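Long-range contacts in toluene, o-xylene monooxygenase oxygenase subunit (Pseudomonas stutzeri, PDB 2INC), which forms a largely helical subunit of the oxygenase of a bacterial monooxygenase system that probably hydroxylates toluene, o-xylene and related aromatic compounds: residues 54-60 against 206-210; 86-91 against 157-161; 106-110 against 234-240; 119-124 against 182-186. All coordinates share one frame; numbering follows the deposited sequence.

Interaction 1 of 4, residues 54-60 against 206-210; sequences YCFDSPL and WDWGE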
loop_
_atom_site.group_PDB
_atom_site.type_symbol
_atom_site.label_atom_id
_atom_site.label_comp_id
_atom_site.label_asym_id
_atom_site.label_seq_id
_atom_site.Cartn_x
_atom_site.Cartn_y
_atom_site.Cartn_z
ATOM N N TYR B 54 -2.026 17.794 39.468
ATOM C CA TYR B 54 -1.859 18.608 38.280
ATOM C C TYR B 54 -2.835 18.220 37.180
ATOM O O TYR B 54 -3.052 19.008 36.270
ATOM C CB TYR B 54 -0.395 18.589 37.798
ATOM C CG TYR B 54 0.581 19.183 38.813
ATOM C CD1 TYR B 54 0.377 20.443 39.363
ATOM C CD2 TYR B 54 1.701 18.495 39.208
ATOM C CE1 TYR B 54 1.255 20.995 40.277
ATOM C CE2 TYR B 54 2.608 19.056 40.117
ATOM C CZ TYR B 54 2.361 20.304 40.629
ATOM O OH TYR B 54 3.248 20.857 41.517
ATOM N N CYS B 55 -3.428 17.015 37.239
ATOM C CA CYS B 55 -4.489 16.715 36.292
ATOM C C CYS B 55 -5.818 16.888 37.074
ATOM O O CYS B 55 -6.546 17.821 36.819
ATOM C CB CYS B 55 -4.308 15.313 35.647
ATOM S SG CYS B 55 -5.676 14.904 34.501
ATOM N N PHE B 56 -6.078 16.024 38.067
ATOM C CA PHE B 56 -7.398 15.938 38.713
ATOM C C PHE B 56 -7.814 17.203 39.448
ATOM O O PHE B 56 -8.977 17.611 39.330
ATOM C CB PHE B 56 -7.544 14.684 39.604
ATOM C CG PHE B 56 -7.373 13.412 38.836
ATOM C CD1 PHE B 56 -8.145 13.182 37.710
ATOM C CD2 PHE B 56 -6.421 12.473 39.190
ATOM C CE1 PHE B 56 -7.984 12.019 36.944
ATOM C CE2 PHE B 56 -6.230 11.288 38.417
ATOM C CZ PHE B 56 -7.033 11.052 37.311
ATOM N N ASP B 57 -6.876 17.850 40.126
ATOM C CA ASP B 57 -7.233 19.043 40.929
ATOM C C ASP B 57 -7.179 20.385 40.207
ATOM O O ASP B 57 -7.273 21.451 40.863
ATOM C CB ASP B 57 -6.379 19.117 42.155
ATOM C CG ASP B 57 -6.695 18.017 43.132
ATOM O OD1 ASP B 57 -7.740 17.309 42.958
ATOM O OD2 ASP B 57 -5.874 17.833 44.052
ATOM N N SER B 58 -7.038 20.361 38.880
ATOM C CA SER B 58 -6.939 21.607 38.135
ATOM C C SER B 58 -8.248 22.367 38.328
ATOM O O SER B 58 -9.318 21.756 38.302
ATOM C CB SER B 58 -6.719 21.351 36.648
ATOM O OG SER B 58 -6.638 22.574 35.940
ATOM N N PRO B 59 -8.163 23.699 38.539
ATOM C CA PRO B 59 -9.397 24.516 38.566
ATOM C C PRO B 59 -10.157 24.589 37.253
ATOM O O PRO B 59 -11.323 25.021 37.243
ATOM C CB PRO B 59 -8.895 25.915 38.953
ATOM C CG PRO B 59 -7.426 25.901 38.668
ATOM C CD PRO B 59 -6.955 24.489 38.825
ATOM N N LEU B 60 -9.510 24.231 36.135
ATOM C CA LEU B 60 -10.230 24.121 34.858
ATOM C C LEU B 60 -11.023 22.809 34.811
ATOM O O LEU B 60 -10.448 21.729 34.691
ATOM C CB LEU B 60 -9.242 24.186 33.692
ATOM C CG LEU B 60 -9.862 24.339 32.305
ATOM C CD1 LEU B 60 -10.452 25.757 32.149
ATOM C CD2 LEU B 60 -8.773 24.114 31.218
ATOM N N TRP B 206 2.775 23.309 36.048
ATOM C CA TRP B 206 2.511 21.872 35.896
ATOM C C TRP B 206 1.032 21.500 35.792
ATOM O O TRP B 206 0.681 20.418 35.304
ATOM C CB TRP B 206 3.158 21.048 37.013
ATOM C CG TRP B 206 4.573 21.326 37.283
ATOM C CD1 TRP B 206 5.099 21.748 38.476
ATOM C CD2 TRP B 206 5.682 21.118 36.399
ATOM N NE1 TRP B 206 6.474 21.831 38.383
ATOM C CE2 TRP B 206 6.856 21.448 37.120
ATOM C CE3 TRP B 206 5.797 20.660 35.070
ATOM C CZ2 TRP B 206 8.124 21.373 36.554
ATOM C CZ3 TRP B 206 7.040 20.577 34.503
ATOM C CH2 TRP B 206 8.212 20.934 35.257
ATOM N N ASP B 207 0.168 22.398 36.249
ATOM C CA ASP B 207 -1.256 22.179 36.162
ATOM C C ASP B 207 -1.625 22.086 34.695
ATOM O O ASP B 207 -1.209 22.937 33.914
ATOM C CB ASP B 207 -1.946 23.348 36.802
ATOM C CG ASP B 207 -3.427 23.203 36.785
ATOM O OD1 ASP B 207 -3.978 22.813 37.827
ATOM O OD2 ASP B 207 -4.030 23.429 35.727
ATOM N N TRP B 208 -2.398 21.080 34.300
ATOM C CA TRP B 208 -2.609 20.890 32.865
ATOM C C TRP B 208 -3.234 22.108 32.211
ATOM O O TRP B 208 -2.817 22.514 31.089
ATOM C CB TRP B 208 -3.374 19.597 32.555
ATOM C CG TRP B 208 -4.893 19.694 32.620
ATOM C CD1 TRP B 208 -5.666 19.468 33.684
ATOM C CD2 TRP B 208 -5.763 20.086 31.553
ATOM N NE1 TRP B 208 -7.003 19.665 33.359
ATOM C CE2 TRP B 208 -7.074 20.050 32.051
ATOM C CE3 TRP B 208 -5.551 20.433 30.214
ATOM C CZ2 TRP B 208 -8.187 20.334 31.257
ATOM C CZ3 TRP B 208 -6.668 20.754 29.412
ATOM C CH2 TRP B 208 -7.962 20.717 29.955
ATOM N N GLY B 209 -4.212 22.706 32.909
ATOM C CA GLY B 209 -4.963 23.855 32.343
ATOM C C GLY B 209 -4.095 25.098 32.297
ATOM O O GLY B 209 -4.137 25.871 31.350
ATOM N N GLU B 210 -3.293 25.303 33.323
ATOM C CA GLU B 210 -2.307 26.391 33.261
ATOM C C GLU B 210 -1.273 26.197 32.168
ATOM O O GLU B 210 -0.850 27.177 31.517
ATOM C CB GLU B 210 -1.582 26.598 34.579
ATOM C CG GLU B 210 -0.994 28.007 34.564
ATOM C CD GLU B 210 -0.327 28.423 35.860
ATOM O OE1 GLU B 210 -0.230 27.596 36.791
ATOM O OE2 GLU B 210 0.086 29.606 35.929
HETATM O O HOH W 1 -9.623 19.246 34.895
#
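Tyr54 and Trp206 pack closely: Trp206 CB sits over the centre of the Tyr54 ring, a CH-pi contact 3.5 Å from the ring centroid and almost on the ring normal. The two rings themselves are inclined at 54°, neither stacked nor edge-to-face. The end of helix 46-56 is also tied to the start of helix 208-237, as Tyr54 O accepts from Trp208 N at 2.9 Å. Trp208, its CG held between its own backbone N and carbonyl carbon (chi1 85°), turns its indole toward 54-60, where Leu60 CD2 lies 3.7 Å from Trp208 CH2. Water 1 joins Trp208 NE1 to Leu60 O. Ser58 OG donates to Asp207 OD2 at 2.8 Å, on its syn lone pair, and this same oxygen caps the helix N-terminus by accepting from Glu210 N at 3.1 Å and, weakly, from Gly209 N. Toward solvent the packing thins: exposed Pro59 offers little more than CD, 3.6 Å from Asp207 OD1. Helix 121-138 backs the buried side through Tyr134 and Ile138, Leu264 of helix 241-268 packs on Trp208, and Trp281 of helix 274-299 touches Pro59 and Asp207.

Interaction 2 of 4, residues 86-91 against 157-161; sequences QESYVQ and RWLTH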
loop_
_atom_site.group_PDB
_atom_site.type_symbol
_atom_site.label_atom_id
_atom_site.label_comp_id
_atom_site.label_asym_id
_atom_site.label_seq_id
_atom_site.Cartn_x
_atom_site.Cartn_y
_atom_site.Cartn_z
ATOM N N GLN B 86 3.499 18.919 2.895
ATOM C CA GLN B 86 4.128 20.173 3.332
ATOM C C GLN B 86 5.645 20.100 3.370
ATOM O O GLN B 86 6.317 21.106 3.063
ATOM C CB GLN B 86 3.576 20.558 4.714
ATOM C CG GLN B 86 2.081 20.937 4.629
ATOM C CD GLN B 86 1.852 22.176 3.747
ATOM O OE1 GLN B 86 2.468 23.229 3.964
ATOM N NE2 GLN B 86 0.968 22.052 2.754
ATOM N N GLU B 87 6.211 18.954 3.763
ATOM C CA GLU B 87 7.678 18.810 3.718
ATOM C C GLU B 87 8.207 18.659 2.309
ATOM O O GLU B 87 9.354 19.005 2.085
ATOM C CB GLU B 87 8.215 17.643 4.550
ATOM C CG GLU B 87 8.226 17.899 6.043
ATOM C CD GLU B 87 9.090 19.128 6.476
ATOM O OE1 GLU B 87 8.567 20.267 6.460
ATOM O OE2 GLU B 87 10.283 18.929 6.864
ATOM N N SER B 88 7.403 18.106 1.374
ATOM C CA SER B 88 7.840 18.063 -0.042
ATOM C C SER B 88 7.958 19.497 -0.509
ATOM O O SER B 88 8.823 19.824 -1.292
ATOM C CB SER B 88 6.808 17.349 -0.910
ATOM O OG SER B 88 6.784 15.964 -0.594
ATOM N N TYR B 89 7.044 20.352 -0.052
ATOM C CA TYR B 89 7.121 21.754 -0.395
ATOM C C TYR B 89 8.353 22.464 0.209
ATOM O O TYR B 89 9.140 23.093 -0.506
ATOM C CB TYR B 89 5.818 22.445 -0.014
ATOM C CG TYR B 89 5.868 23.949 -0.074
ATOM C CD1 TYR B 89 6.054 24.625 -1.294
ATOM C CD2 TYR B 89 5.706 24.705 1.064
ATOM C CE1 TYR B 89 6.123 26.008 -1.341
ATOM C CE2 TYR B 89 5.794 26.084 1.027
ATOM C CZ TYR B 89 5.987 26.726 -0.195
ATOM O OH TYR B 89 6.017 28.094 -0.271
ATOM N N VAL B 90 8.525 22.384 1.508
ATOM C CA VAL B 90 9.666 23.040 2.144
ATOM C C VAL B 90 10.977 22.486 1.655
ATOM O O VAL B 90 11.903 23.250 1.360
ATOM C CB VAL B 90 9.558 22.953 3.702
ATOM C CG1 VAL B 90 10.861 23.420 4.348
ATOM C CG2 VAL B 90 8.408 23.785 4.140
ATOM N N GLN B 91 11.076 21.177 1.517
ATOM C CA GLN B 91 12.341 20.609 1.089
ATOM C C GLN B 91 12.607 20.966 -0.387
ATOM O O GLN B 91 13.747 21.207 -0.751
ATOM C CB GLN B 91 12.491 19.104 1.434
ATOM C CG GLN B 91 12.069 18.750 2.936
ATOM C CD GLN B 91 13.044 19.227 4.086
ATOM O OE1 GLN B 91 14.264 19.035 4.015
ATOM N NE2 GLN B 91 12.482 19.833 5.146
ATOM N N ARG B 157 9.461 19.777 13.977
ATOM C CA ARG B 157 9.614 20.100 12.563
ATOM C C ARG B 157 10.223 21.501 12.447
ATOM O O ARG B 157 11.153 21.708 11.658
ATOM C CB ARG B 157 8.221 20.100 11.943
ATOM C CG ARG B 157 8.248 20.339 10.435
ATOM C CD ARG B 157 6.896 20.695 9.964
ATOM N NE ARG B 157 6.921 20.934 8.498
ATOM C CZ ARG B 157 6.120 21.776 7.834
ATOM N NH1 ARG B 157 6.270 21.916 6.508
ATOM N NH2 ARG B 157 5.178 22.479 8.443
ATOM N N TRP B 158 9.743 22.470 13.242
ATOM C CA TRP B 158 10.285 23.833 13.100
ATOM C C TRP B 158 11.743 23.884 13.550
ATOM O O TRP B 158 12.615 24.503 12.895
ATOM C CB TRP B 158 9.480 24.853 13.910
ATOM C CG TRP B 158 8.078 24.956 13.649
ATOM C CD1 TRP B 158 7.368 24.381 12.629
ATOM C CD2 TRP B 158 7.144 25.740 14.401
ATOM N NE1 TRP B 158 6.031 24.755 12.723
ATOM C CE2 TRP B 158 5.876 25.554 13.824
ATOM C CE3 TRP B 158 7.244 26.536 15.574
ATOM C CZ2 TRP B 158 4.737 26.164 14.319
ATOM C CZ3 TRP B 158 6.093 27.133 16.078
ATOM C CH2 TRP B 158 4.849 26.944 15.445
ATOM N N LEU B 159 12.039 23.243 14.680
ATOM C CA LEU B 159 13.422 23.115 15.122
ATOM C C LEU B 159 14.277 22.521 13.994
ATOM O O LEU B 159 15.385 23.011 13.738
ATOM C CB LEU B 159 13.537 22.247 16.388
ATOM C CG LEU B 159 14.850 21.573 16.818
ATOM C CD1 LEU B 159 15.858 22.624 17.208
ATOM C CD2 LEU B 159 14.556 20.692 18.007
ATOM N N THR B 160 13.757 21.492 13.315
ATOM C CA THR B 160 14.546 20.774 12.314
ATOM C C THR B 160 14.851 21.681 11.094
ATOM O O THR B 160 16.001 21.711 10.603
ATOM C CB THR B 160 13.844 19.455 11.968
ATOM O OG1 THR B 160 13.715 18.660 13.175
ATOM C CG2 THR B 160 14.581 18.676 10.895
ATOM N N HIS B 161 13.862 22.435 10.627
ATOM C CA HIS B 161 14.075 23.412 9.540
ATOM C C HIS B 161 15.170 24.375 9.960
ATOM O O HIS B 161 16.061 24.735 9.166
ATOM C CB HIS B 161 12.848 24.328 9.296
ATOM C CG HIS B 161 11.588 23.646 8.850
ATOM N ND1 HIS B 161 11.568 22.514 8.050
ATOM C CD2 HIS B 161 10.288 24.023 9.004
ATOM C CE1 HIS B 161 10.311 22.218 7.746
ATOM N NE2 HIS B 161 9.519 23.114 8.315
HETATM O O HOH W 2 3.706 23.861 6.146
HETATM O O HOH W 3 11.634 19.533 9.232
#
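Glu87 and Arg157 form the salt bridge that spans this pair of helices. Arg157 grips side-on, with NE and NH1 both aimed at one oxygen: Glu87 OE1 lies 2.7 Å from Arg157 NE and 2.8 Å from Arg157 NH1. That oxygen stays close to the guanidinium plane, but the carboxylate is turned 81° against it; NE meets the oxygen from above the carboxylate plane and NH1 nearly along the C-O axis. His161 also approaches, its CE1 edge 2.9 Å from Glu87 OE1 and its NE2 over one face of the Arg157 guanidinium. Val90 touches both side chains with separate methyls, CG1 against His161 CE1 at 3.6 Å and CG2 against Arg157 NH1 at 3.7 Å.

The segment axes run nearly parallel (16°) but 12.8 Å apart, too far for direct backbone packing, and a buried salt bridge joins these two helices of the bundle instead. Arg157 covers this distance because its chain leaves opposite the backbone N (chi1 -176°) and stays extended to NE, whereas Glu87 folds at chi2. Two waters extend the network: water 2 donates to Gln86 OE1 and accepts from Arg157 NH2, and water 3 donates to Glu87 OE2 and, at 3.3 Å, to Arg157 O. Farther out, Asp253 of helix 241-268 pairs with Arg157 NH2 and also accepts from Trp158 NE1. Helix 241-268 lies beside helices 76-99 and 142-172, placing Leu246 and Gln250 against His161, while a chain of another protein packs on Glu87 and Arg157.

Interaction 3 of 4, residues 106-110 against 234-240; sequences LTREW and LAQSEGD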
loop_
_atom_site.group_PDB
_atom_site.type_symbol
_atom_site.label_atom_id
_atom_site.label_comp_id
_atom_site.label_asym_id
_atom_site.label_seq_id
_atom_site.Cartn_x
_atom_site.Cartn_y
_atom_site.Cartn_z
ATOM N N LEU B 106 22.030 37.356 -0.331
ATOM C CA LEU B 106 21.584 38.152 0.834
ATOM C C LEU B 106 22.663 39.169 1.193
ATOM O O LEU B 106 23.865 38.890 1.002
ATOM C CB LEU B 106 21.374 37.226 2.051
ATOM C CG LEU B 106 20.501 35.966 1.901
ATOM C CD1 LEU B 106 20.634 35.013 3.138
ATOM C CD2 LEU B 106 19.055 36.390 1.636
ATOM N N THR B 107 22.268 40.318 1.743
ATOM C CA THR B 107 23.277 41.338 2.127
ATOM C C THR B 107 24.019 40.981 3.420
ATOM O O THR B 107 23.527 40.188 4.233
ATOM C CB THR B 107 22.662 42.697 2.369
ATOM O OG1 THR B 107 21.761 42.620 3.489
ATOM C CG2 THR B 107 21.898 43.192 1.134
ATOM N N ARG B 108 25.177 41.596 3.651
ATOM C CA ARG B 108 25.927 41.296 4.877
ATOM C C ARG B 108 25.086 41.654 6.110
ATOM O O ARG B 108 25.096 40.920 7.127
ATOM C CB ARG B 108 27.248 42.093 4.914
ATOM C CG ARG B 108 28.103 41.797 6.159
ATOM C CD ARG B 108 28.368 40.258 6.321
ATOM N NE ARG B 108 28.952 39.893 7.619
ATOM C CZ ARG B 108 29.692 38.810 7.849
ATOM N NH1 ARG B 108 29.972 37.934 6.876
ATOM N NH2 ARG B 108 30.170 38.601 9.073
ATOM N N GLU B 109 24.367 42.782 6.019
ATOM C CA GLU B 109 23.565 43.278 7.121
ATOM C C GLU B 109 22.417 42.300 7.466
ATOM O O GLU B 109 22.134 42.040 8.649
ATOM C CB GLU B 109 22.992 44.653 6.788
ATOM C CG GLU B 109 24.072 45.785 6.678
ATOM C CD GLU B 109 24.798 45.905 5.273
ATOM O OE1 GLU B 109 25.667 46.828 5.153
ATOM O OE2 GLU B 109 24.537 45.108 4.320
ATOM N N TRP B 110 21.750 41.780 6.442
ATOM C CA TRP B 110 20.702 40.763 6.684
ATOM C C TRP B 110 21.301 39.473 7.277
ATOM O O TRP B 110 20.785 38.884 8.240
ATOM C CB TRP B 110 19.940 40.439 5.393
ATOM C CG TRP B 110 18.891 39.407 5.654
ATOM C CD1 TRP B 110 18.838 38.132 5.195
ATOM C CD2 TRP B 110 17.731 39.599 6.446
ATOM N NE1 TRP B 110 17.703 37.492 5.678
ATOM C CE2 TRP B 110 17.005 38.387 6.442
ATOM C CE3 TRP B 110 17.226 40.686 7.163
ATOM C CZ2 TRP B 110 15.802 38.237 7.152
ATOM C CZ3 TRP B 110 16.023 40.526 7.869
ATOM C CH2 TRP B 110 15.339 39.318 7.860
ATOM N N LEU B 234 9.736 40.893 7.506
ATOM C CA LEU B 234 10.966 41.591 7.355
ATOM C C LEU B 234 11.874 40.850 6.365
ATOM O O LEU B 234 12.514 41.476 5.511
ATOM C CB LEU B 234 11.626 41.695 8.723
ATOM C CG LEU B 234 12.929 42.439 8.737
ATOM C CD1 LEU B 234 12.684 43.897 8.286
ATOM C CD2 LEU B 234 13.504 42.360 10.164
ATOM N N ALA B 235 11.949 39.517 6.490
ATOM C CA ALA B 235 12.808 38.705 5.598
ATOM C C ALA B 235 12.454 38.996 4.160
ATOM O O ALA B 235 13.343 39.219 3.320
ATOM C CB ALA B 235 12.629 37.224 5.866
ATOM N N GLN B 236 11.144 38.969 3.881
ATOM C CA GLN B 236 10.657 39.144 2.526
ATOM C C GLN B 236 11.083 40.498 1.963
ATOM O O GLN B 236 11.557 40.574 0.829
ATOM C CB GLN B 236 9.140 39.001 2.481
ATOM C CG GLN B 236 8.654 38.643 1.079
ATOM C CD GLN B 236 7.201 39.004 0.783
ATOM O OE1 GLN B 236 6.272 38.716 1.570
ATOM N NE2 GLN B 236 6.993 39.608 -0.394
ATOM N N SER B 237 10.903 41.557 2.755
ATOM C CA SER B 237 11.261 42.905 2.336
ATOM C C SER B 237 12.770 43.081 2.223
ATOM O O SER B 237 13.246 43.928 1.478
ATOM C CB SER B 237 10.633 43.934 3.288
ATOM O OG SER B 237 11.435 44.113 4.441
ATOM N N GLU B 238 13.535 42.232 2.894
ATOM C CA GLU B 238 14.975 42.316 2.865
ATOM C C GLU B 238 15.612 41.421 1.828
ATOM O O GLU B 238 16.850 41.298 1.788
ATOM C CB GLU B 238 15.570 41.964 4.238
ATOM C CG GLU B 238 15.441 43.052 5.275
ATOM C CD GLU B 238 15.944 44.384 4.787
ATOM O OE1 GLU B 238 17.104 44.440 4.306
ATOM O OE2 GLU B 238 15.167 45.364 4.870
ATOM N N GLY B 239 14.802 40.758 1.015
ATOM C CA GLY B 239 15.351 39.919 -0.051
ATOM C C GLY B 239 15.443 38.438 0.265
ATOM O O GLY B 239 15.782 37.634 -0.629
ATOM N N ASP B 240 15.115 38.059 1.511
ATOM C CA ASP B 240 15.256 36.666 1.942
ATOM C C ASP B 240 13.981 35.939 1.570
ATOM O O ASP B 240 13.078 35.801 2.396
ATOM C CB ASP B 240 15.507 36.562 3.450
ATOM C CG ASP B 240 16.033 35.185 3.864
ATOM O OD1 ASP B 240 15.737 34.164 3.188
ATOM O OD2 ASP B 240 16.770 35.098 4.861
HETATM O O HOH W 4 19.495 40.080 1.993
#
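The indole of Trp110 is the flat group around which this contact is built. Over one face lies Glu238 CB, a CH-pi contact 4.0 Å from the centroid of the six-membered ring, with Glu238 CG continuing along the rim 3.5 Å from Trp110 CE3. At the ring edge Trp110 NE1 donates to Asp240 OD2, 2.7 Å away and near the ring plane; the bond is straight (165°) and uses the anti lone pair, with the carboxylate turned 84° against the indole. Elsewhere round the benzo part, Leu234 CG comes to 3.7 Å from Trp110 CZ3, and Ala235 CA reaches Trp110 CZ2 obliquely at 3.4 Å. Leu106 packs on Asp240 instead, its CD2 3.8 Å from Asp240 CA.

Helix ends set these groups in place. Thr107 OG1 N-caps helix 108-117 by accepting from Trp110 N, and helix 208-237 ends in a Schellman motif at Gly239, whose positive phi (98°) bends the chain to bring Asp240 back beside the tryptophan. Water 4 spans the segments between Thr107 N and Glu238 O.

Asp240 divides its work: OD2 holds the indole, while OD1 caps the next helix, 241-268, at Leu243 N. With an N-H on either oxygen and a helix N-terminus at hand, this buried carboxylate is probably stabilised as the anion. Its side chain joins helix 108-117 to the N-terminus of helix 241-268, just past the end of helix 208-237.

Interaction 4 of 4, residues 119-124 against 182-186; sequences TPARYL and ERDVW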
loop_
_atom_site.group_PDB
_atom_site.type_symbol
_atom_site.label_atom_id
_atom_site.label_comp_id
_atom_site.label_asym_id
_atom_site.label_seq_id
_atom_site.Cartn_x
_atom_site.Cartn_y
_atom_site.Cartn_z
ATOM N N THR B 119 18.585 32.216 13.722
ATOM C CA THR B 119 19.092 30.933 14.113
ATOM C C THR B 119 18.957 30.557 15.615
ATOM O O THR B 119 18.794 29.346 15.917
ATOM C CB THR B 119 20.472 30.670 13.547
ATOM O OG1 THR B 119 21.334 31.657 14.036
ATOM C CG2 THR B 119 20.420 30.774 11.987
ATOM N N PRO B 120 19.019 31.541 16.555
ATOM C CA PRO B 120 18.807 31.149 17.955
ATOM C C PRO B 120 17.435 30.625 18.265
ATOM O O PRO B 120 17.233 30.049 19.326
ATOM C CB PRO B 120 19.046 32.437 18.755
ATOM C CG PRO B 120 19.875 33.282 17.872
ATOM C CD PRO B 120 19.445 32.961 16.466
ATOM N N ALA B 121 16.496 30.792 17.350
ATOM C CA ALA B 121 15.174 30.226 17.532
ATOM C C ALA B 121 15.188 28.680 17.661
ATOM O O ALA B 121 14.179 28.117 18.072
ATOM C CB ALA B 121 14.248 30.663 16.412
ATOM N N ARG B 122 16.317 27.997 17.391
ATOM C CA ARG B 122 16.338 26.554 17.628
ATOM C C ARG B 122 16.052 26.270 19.127
ATOM O O ARG B 122 15.394 25.274 19.469
ATOM C CB ARG B 122 17.626 25.892 17.117
ATOM C CG ARG B 122 18.860 26.008 18.025
ATOM C CD ARG B 122 19.925 25.037 17.527
ATOM N NE ARG B 122 21.158 25.182 18.328
ATOM C CZ ARG B 122 22.162 25.944 17.964
ATOM N NH1 ARG B 122 22.100 26.573 16.789
ATOM N NH2 ARG B 122 23.243 26.029 18.729
ATOM N N TYR B 123 16.523 27.155 20.011
ATOM C CA TYR B 123 16.245 27.005 21.455
ATOM C C TYR B 123 14.763 27.257 21.730
ATOM O O TYR B 123 14.073 26.480 22.406
ATOM C CB TYR B 123 17.198 27.900 22.301
ATOM C CG TYR B 123 18.619 27.399 22.145
ATOM C CD1 TYR B 123 19.060 26.322 22.899
ATOM C CD2 TYR B 123 19.501 27.956 21.214
ATOM C CE1 TYR B 123 20.323 25.806 22.743
ATOM C CE2 TYR B 123 20.817 27.389 21.044
ATOM C CZ TYR B 123 21.189 26.345 21.814
ATOM O OH TYR B 123 22.447 25.726 21.695
ATOM N N LEU B 124 14.238 28.325 21.210
ATOM C CA LEU B 124 12.880 28.645 21.537
ATOM C C LEU B 124 11.919 27.549 20.994
ATOM O O LEU B 124 11.011 27.148 21.695
ATOM C CB LEU B 124 12.528 30.010 20.971
ATOM C CG LEU B 124 11.087 30.438 21.238
ATOM C CD1 LEU B 124 10.640 30.258 22.739
ATOM C CD2 LEU B 124 11.000 31.936 20.896
ATOM N N GLU B 182 24.634 30.402 18.825
ATOM C CA GLU B 182 23.216 30.661 19.134
ATOM C C GLU B 182 22.960 30.516 20.629
ATOM O O GLU B 182 22.107 31.189 21.180
ATOM C CB GLU B 182 22.293 29.690 18.388
ATOM C CG GLU B 182 22.105 30.068 16.931
ATOM C CD GLU B 182 23.298 29.705 16.036
ATOM O OE1 GLU B 182 23.413 30.335 14.949
ATOM O OE2 GLU B 182 24.074 28.794 16.391
ATOM N N ARG B 183 23.649 29.594 21.280
ATOM C CA ARG B 183 23.340 29.413 22.723
ATOM C C ARG B 183 23.644 30.714 23.521
ATOM O O ARG B 183 22.926 31.110 24.421
ATOM C CB ARG B 183 24.137 28.244 23.298
ATOM C CG ARG B 183 23.796 27.983 24.790
ATOM C CD ARG B 183 24.478 26.757 25.270
ATOM N NE ARG B 183 24.249 26.493 26.701
ATOM C CZ ARG B 183 24.523 25.325 27.287
ATOM N NH1 ARG B 183 25.016 24.324 26.593
ATOM N NH2 ARG B 183 24.263 25.154 28.572
ATOM N N ASP B 184 24.747 31.346 23.194
ATOM C CA ASP B 184 25.137 32.569 23.874
ATOM C C ASP B 184 24.187 33.713 23.516
ATOM O O ASP B 184 23.868 34.567 24.330
ATOM C CB ASP B 184 26.525 32.869 23.439
ATOM C CG ASP B 184 27.519 31.985 24.135
ATOM O OD1 ASP B 184 27.237 31.567 25.296
ATOM O OD2 ASP B 184 28.577 31.733 23.557
ATOM N N VAL B 185 23.732 33.743 22.289
ATOM C CA VAL B 185 22.709 34.739 21.935
ATOM C C VAL B 185 21.423 34.488 22.751
ATOM O O VAL B 185 20.935 35.380 23.425
ATOM C CB VAL B 185 22.400 34.718 20.426
ATOM C CG1 VAL B 185 21.364 35.767 20.069
ATOM C CG2 VAL B 185 23.635 35.030 19.638
ATOM N N TRP B 186 20.868 33.268 22.676
ATOM C CA TRP B 186 19.652 32.917 23.436
ATOM C C TRP B 186 19.822 33.236 24.945
ATOM O O TRP B 186 18.913 33.774 25.577
ATOM C CB TRP B 186 19.353 31.421 23.219
ATOM C CG TRP B 186 18.326 30.787 24.069
ATOM C CD1 TRP B 186 18.541 29.802 25.010
ATOM C CD2 TRP B 186 16.908 31.024 24.059
ATOM N NE1 TRP B 186 17.367 29.424 25.564
ATOM C CE2 TRP B 186 16.340 30.144 25.004
ATOM C CE3 TRP B 186 16.077 31.925 23.376
ATOM C CZ2 TRP B 186 14.976 30.106 25.274
ATOM C CZ3 TRP B 186 14.694 31.885 23.646
ATOM C CH2 TRP B 186 14.166 30.990 24.588
#
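Glu182 carries the polar bonds across this contact, dividing its carboxylate between two partners of 119-124. Thr119 OG1 donates to Glu182 OE1 at 2.6 Å, approaching on the anti side, and Arg122 NH1 forms a salt bridge of 3.0 Å with Glu182 OE2, coming from above the carboxylate plane. Bending at chi2 (77°) lets Glu182 serve both while its CB lies over a face of the guanidinium. OE1 also accepts from Gly179 N, and Arg122 NE is bound by the backbone of another protein's chain. Through these bonds the first turn of the short helix 182-188 is pinned to the chain where it leads into helix 121-138, within the helical bundle of a ferritin-like family. Aromatic contacts follow one turn on. Tyr123 CB stands over the five-membered ring of Trp186, 3.4 Å from its centroid and almost on the normal; the two rings are nearly parallel (14°) but slid apart and barely overlap. The phenol end lies across helix 182-188, with Tyr123 OH 3.4 Å from Arg183 CB and accepting from Arg122 NH2. Among the apolar pairs, Pro120 CG meets Val185 CG1 at 3.6 Å, and Leu124 CB touches Trp186 CZ3 at 3.9 Å; Trp192 of helix 190-202 packs against Pro120, Leu124 and Val185.

How the interactions relate
Interactions 2 and 4 are buried, whereas interactions 1 and 3 are only partly so. The latter two use opposite ends of helix 208-237, with centres about 44 Å apart, and each relies on an aspartate that caps a helix and also binds across the contact. The buried pair instead relies on arginine-glutamate salt bridges: interaction 2 spans two widely spaced helices with help from water, and interaction 4 adds close aromatic packing. These two touch each other, Leu159 CD1 lying 3.5 Å from Arg122 O, and both border a chain of another protein. Interactions 3 and 4 lie on the same side of the chain's centre without touching.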